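Local coordinates for isoform A of Peptidoglycan-recognition protein LB (Drosophila melanogaster, PDB 7NT0), which hydrolyses the amide bond between N-acetylmuramoyl and L-alanine residues of bacterial peptidoglycan as a zinc-dependent amidase of innate immunity, at the MLD site. Coordinates in Å, arbitrary orientation; residue numbers count along the deposited sequence, not the author numbering.

The MLD site. Residues 6-7, 44-45, 69, 73, 75-76, 80, 94, 100-105, 107, 154, 162. With MLD (glcnac(beta1-4)-murnac(1,6-anhydro)-L-ala-gamma-D-glu-meso-a2pm-D-ala), chain B; ZN (zinc ion), chain C.
The peptide stem of tracheal cytotoxin (MLD) lies along the zinc-containing groove of this peptidoglycan amidase, its lactyl carbonyl bound to the metal at one end, its D-alanine carboxylate at the other and its branching diaminopimelate carboxylate held by Arg94. His44 ND1, His154 ND1 and Cys162 SG, together with MLD OAM, give the zinc near-tetrahedral surroundings. OAM belongs to the amide that the enzyme cleaves, and its 1.9 Å bond to ZN would be expected to polarise that carbonyl. Phe80, engineered in place of the natural tyrosine, brings its ring edge to this amide, CZ lying 3.4 Å from MLD N. The same N-H points almost straight at a lone pair of Asn7 OD1, which also accepts from His69 NE2, so His69, which also brushes the alanine methyl, probably helps to set the asparagine amide.

His154 serves metal and peptide at once: with CG anti to the backbone N (chi1 -168°), ND1 faces the zinc while NE2 donates in the ring plane, in a markedly bent bond, to the glutamate carboxylate oxygen MLD OAQ at 2.8 Å.

Trp75 can be followed outward from CB, which packs 3.3 Å from MLD OBV, with CG near the same oxygen. CD1 meets MLD CBR, NE1 MLD CBP and CZ2 MLD CBC; CZ3 and CH2 reach the alanine methyl MLD CB at the ring edge. One indole face lies towards MLD NBF and Ala101 CB. Arg73 covers the opposite face, CB over the rim and the guanidinium centred on CZ2; its chain bends at chi3 (66°), and NH1 bonds both MLD O and Ala6 O.

Arg94, extended from CG to NE, grips the diaminopimelate carboxylate end-on, NH1 to MLD OBU and NH2 to MLD OBV at 2.7 Å in a salt bridge; Asn76 N adds a second donor to OBV. Asn107 ND2 bridges the glutamate gamma-carbonyl oxygen MLD OBE and the D-alanine carboxylate oxygen MLD OBO, its OD1 held by the backbone N-H groups of His102 and Ala103. Lys105 N donates to the other D-alanine carboxylate oxygen, MLD OBN.

The groove is walled mainly by loops, with His44 on strand 40-45, His69 on helix 55-72 and His154 opening the 3-10 helix 154-156.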
# COMPACT_ATOMS: atom_id res chain seq x y z
N ALA A 6 10.16 -8.46 -3.16
CA ALA A 6 8.90 -8.49 -3.92
C ALA A 6 8.77 -7.25 -4.81
O ALA A 6 7.93 -7.33 -5.73
CB ALA A 6 7.75 -8.57 -2.96
N ASN A 7 9.47 -6.15 -4.47
CA ASN A 7 9.14 -4.79 -4.99
C ASN A 7 10.34 -4.10 -5.63
O ASN A 7 10.17 -2.97 -6.03
CB ASN A 7 8.52 -3.92 -3.88
CG ASN A 7 7.50 -4.74 -3.13
OD1 ASN A 7 6.63 -5.35 -3.76
ND2 ASN A 7 7.65 -4.86 -1.82
N HIS A 44 1.38 -3.26 4.15
CA HIS A 44 2.65 -3.80 3.66
C HIS A 44 3.76 -2.83 4.04
O HIS A 44 3.48 -1.63 4.17
CB HIS A 44 2.59 -3.94 2.13
CG HIS A 44 1.52 -4.83 1.62
ND1 HIS A 44 1.71 -6.17 1.33
CD2 HIS A 44 0.22 -4.57 1.31
CE1 HIS A 44 0.58 -6.69 0.85
NE2 HIS A 44 -0.35 -5.72 0.84
N HIS A 45 5.01 -3.32 3.99
CA HIS A 45 6.20 -2.47 3.82
C HIS A 45 6.86 -2.83 2.50
O HIS A 45 6.58 -3.89 1.97
CB HIS A 45 7.15 -2.53 5.01
CG HIS A 45 7.99 -3.77 5.08
ND1 HIS A 45 9.14 -3.81 5.85
CD2 HIS A 45 7.80 -5.02 4.62
CE1 HIS A 45 9.65 -5.04 5.78
NE2 HIS A 45 8.87 -5.79 5.04
N HIS A 69 7.31 -4.67 -10.72
CA HIS A 69 6.05 -5.43 -10.82
C HIS A 69 5.65 -5.65 -12.29
O HIS A 69 5.21 -6.78 -12.64
CB HIS A 69 4.99 -4.68 -10.03
CG HIS A 69 5.22 -4.74 -8.56
ND1 HIS A 69 4.37 -4.11 -7.67
CD2 HIS A 69 6.15 -5.42 -7.82
CE1 HIS A 69 4.83 -4.31 -6.44
NE2 HIS A 69 5.87 -5.17 -6.48
N ARG A 73 7.87 -9.00 -12.90
CA ARG A 73 6.86 -9.97 -12.42
C ARG A 73 5.78 -10.15 -13.47
O ARG A 73 5.00 -11.10 -13.31
CB ARG A 73 6.33 -9.56 -11.04
CG ARG A 73 7.49 -9.29 -10.08
CD ARG A 73 7.08 -9.22 -8.62
NE ARG A 73 6.59 -10.49 -8.09
CZ ARG A 73 6.27 -10.68 -6.82
NH1 ARG A 73 6.40 -9.67 -5.96
NH2 ARG A 73 5.78 -11.85 -6.41
N TRP A 75 3.20 -8.17 -14.03
CA TRP A 75 1.87 -7.74 -13.57
C TRP A 75 1.37 -6.56 -14.40
O TRP A 75 2.13 -5.94 -15.20
CB TRP A 75 1.94 -7.41 -12.08
CG TRP A 75 2.29 -8.56 -11.20
CD1 TRP A 75 2.39 -9.90 -11.49
CD2 TRP A 75 2.65 -8.43 -9.82
NE1 TRP A 75 2.76 -10.61 -10.37
CE2 TRP A 75 2.94 -9.72 -9.32
CE3 TRP A 75 2.75 -7.32 -8.97
CZ2 TRP A 75 3.30 -9.93 -8.00
CZ3 TRP A 75 3.07 -7.55 -7.66
CH2 TRP A 75 3.38 -8.83 -7.20
N ASN A 76 0.10 -6.25 -14.24
CA ASN A 76 -0.62 -5.17 -14.95
C ASN A 76 -0.05 -3.83 -14.51
O ASN A 76 -0.08 -2.90 -15.30
CB ASN A 76 -2.11 -5.27 -14.67
CG ASN A 76 -2.72 -6.42 -15.44
OD1 ASN A 76 -3.77 -6.96 -15.08
ND2 ASN A 76 -2.08 -6.77 -16.53
N PHE A 80 0.21 -2.60 -5.41
CA PHE A 80 -0.44 -1.96 -4.25
C PHE A 80 -1.50 -0.95 -4.72
O PHE A 80 -1.39 -0.33 -5.81
CB PHE A 80 0.60 -1.24 -3.41
CG PHE A 80 1.74 -2.09 -2.96
CD1 PHE A 80 1.53 -3.08 -2.02
CD2 PHE A 80 3.02 -1.91 -3.44
CE1 PHE A 80 2.57 -3.86 -1.54
CE2 PHE A 80 4.06 -2.70 -2.98
CZ PHE A 80 3.84 -3.69 -2.04
N ARG A 94 -2.79 1.35 -7.73
CA ARG A 94 -4.00 0.93 -8.48
C ARG A 94 -5.23 1.71 -8.04
O ARG A 94 -6.15 1.83 -8.86
CB ARG A 94 -4.26 -0.55 -8.30
CG ARG A 94 -3.08 -1.36 -8.80
CD ARG A 94 -3.46 -2.77 -9.07
NE ARG A 94 -2.31 -3.50 -9.53
CZ ARG A 94 -2.34 -4.70 -10.11
NH1 ARG A 94 -3.47 -5.36 -10.27
NH2 ARG A 94 -1.22 -5.27 -10.53
N GLY A 100 -6.09 -5.70 -6.98
CA GLY A 100 -4.66 -5.53 -6.73
C GLY A 100 -3.84 -6.78 -7.06
O GLY A 100 -4.38 -7.79 -7.60
N ALA A 101 -2.56 -6.69 -6.77
CA ALA A 101 -1.57 -7.77 -6.87
C ALA A 101 -0.64 -7.64 -5.67
O ALA A 101 0.54 -7.41 -5.84
CB ALA A 101 -0.84 -7.68 -8.19
N HIS A 102 -1.21 -7.71 -4.47
CA HIS A 102 -0.43 -7.55 -3.22
C HIS A 102 -0.74 -8.65 -2.19
O HIS A 102 0.14 -8.87 -1.37
CB HIS A 102 -0.65 -6.13 -2.68
CG HIS A 102 -2.06 -5.88 -2.29
ND1 HIS A 102 -2.49 -6.10 -1.02
CD2 HIS A 102 -3.13 -5.40 -2.98
CE1 HIS A 102 -3.77 -5.86 -0.94
NE2 HIS A 102 -4.21 -5.44 -2.15
N ALA A 103 -1.88 -9.32 -2.25
CA ALA A 103 -2.28 -10.34 -1.25
C ALA A 103 -3.29 -11.30 -1.86
O ALA A 103 -4.46 -10.98 -1.97
CB ALA A 103 -2.85 -9.67 -0.03
N PRO A 104 -2.82 -12.48 -2.31
CA PRO A 104 -3.71 -13.47 -2.95
C PRO A 104 -4.91 -13.82 -2.07
O PRO A 104 -4.75 -13.87 -0.83
CB PRO A 104 -2.79 -14.69 -3.18
CG PRO A 104 -1.40 -14.07 -3.29
CD PRO A 104 -1.41 -12.91 -2.31
N LYS A 105 -6.07 -13.93 -2.72
CA LYS A 105 -7.41 -14.21 -2.11
C LYS A 105 -7.99 -12.90 -1.53
O LYS A 105 -9.14 -12.89 -1.17
CB LYS A 105 -7.28 -15.35 -1.09
N ASN A 107 -7.09 -9.67 -3.12
CA ASN A 107 -6.81 -8.62 -4.11
C ASN A 107 -8.11 -8.00 -4.63
O ASN A 107 -8.06 -6.82 -5.05
CB ASN A 107 -5.98 -9.18 -5.25
CG ASN A 107 -4.54 -9.37 -4.86
OD1 ASN A 107 -3.94 -8.54 -4.16
ND2 ASN A 107 -3.96 -10.45 -5.32
N HIS A 154 -0.00 -7.98 5.96
CA HIS A 154 0.20 -9.02 4.92
C HIS A 154 0.46 -10.42 5.58
O HIS A 154 -0.11 -11.41 5.10
CB HIS A 154 1.31 -8.59 3.98
CG HIS A 154 1.40 -9.41 2.74
ND1 HIS A 154 2.38 -9.19 1.82
CD2 HIS A 154 0.66 -10.45 2.27
CE1 HIS A 154 2.28 -10.06 0.83
NE2 HIS A 154 1.17 -10.83 1.06
N CYS A 162 6.39 -9.38 5.89
CA CYS A 162 5.68 -8.12 5.54
C CYS A 162 4.51 -7.94 6.51
O CYS A 162 3.71 -8.88 6.66
CB CYS A 162 5.23 -8.20 4.10
SG CYS A 162 4.51 -6.62 3.53
CAI MLD B . 5.94 -6.42 -0.19
CAL MLD B . 4.79 -7.13 -0.77
OAM MLD B . 4.08 -7.80 -0.05
N MLD B . 4.68 -7.03 -2.10
CA MLD B . 3.54 -7.57 -2.80
CB MLD B . 3.28 -6.78 -4.07
C MLD B . 3.68 -9.06 -3.14
O MLD B . 4.68 -9.48 -3.72
NAN MLD B . 2.66 -9.83 -2.80
CAO MLD B . 2.38 -11.07 -3.47
CAP MLD B . 2.26 -12.26 -2.47
OBA MLD B . 2.86 -13.27 -2.77
OAQ MLD B . 1.66 -12.11 -1.38
CBB MLD B . 1.17 -10.82 -4.35
CBC MLD B . 1.08 -11.77 -5.48
CBD MLD B . -0.23 -11.52 -6.16
OBE MLD B . -1.25 -11.16 -5.56
NBF MLD B . -0.20 -11.75 -7.48
CBG MLD B . -1.41 -11.71 -8.25
CBH MLD B . -2.35 -12.88 -7.88
OBI MLD B . -1.86 -13.92 -7.46
NBJ MLD B . -3.68 -12.70 -7.93
CBK MLD B . -4.66 -13.75 -7.60
CBL MLD B . -5.67 -13.92 -8.74
CBM MLD B . -5.51 -13.52 -6.32
OBO MLD B . -5.95 -12.38 -6.11
OBN MLD B . -5.77 -14.50 -5.62
CBP MLD B . -0.94 -11.65 -9.69
CBQ MLD B . -1.84 -10.79 -10.52
CBR MLD B . -1.37 -10.50 -11.93
CBS MLD B . -2.35 -9.62 -12.69
CBT MLD B . -2.41 -8.21 -12.08
OBV MLD B . -1.38 -7.50 -12.12
OBU MLD B . -3.51 -7.84 -11.64
NBW MLD B . -3.70 -10.25 -12.64
ZN ZN C . 3.40 -7.33 1.72
O HOH W 1 -4.80 -10.22 -8.75
O HOH W 2 5.68 -12.65 -3.75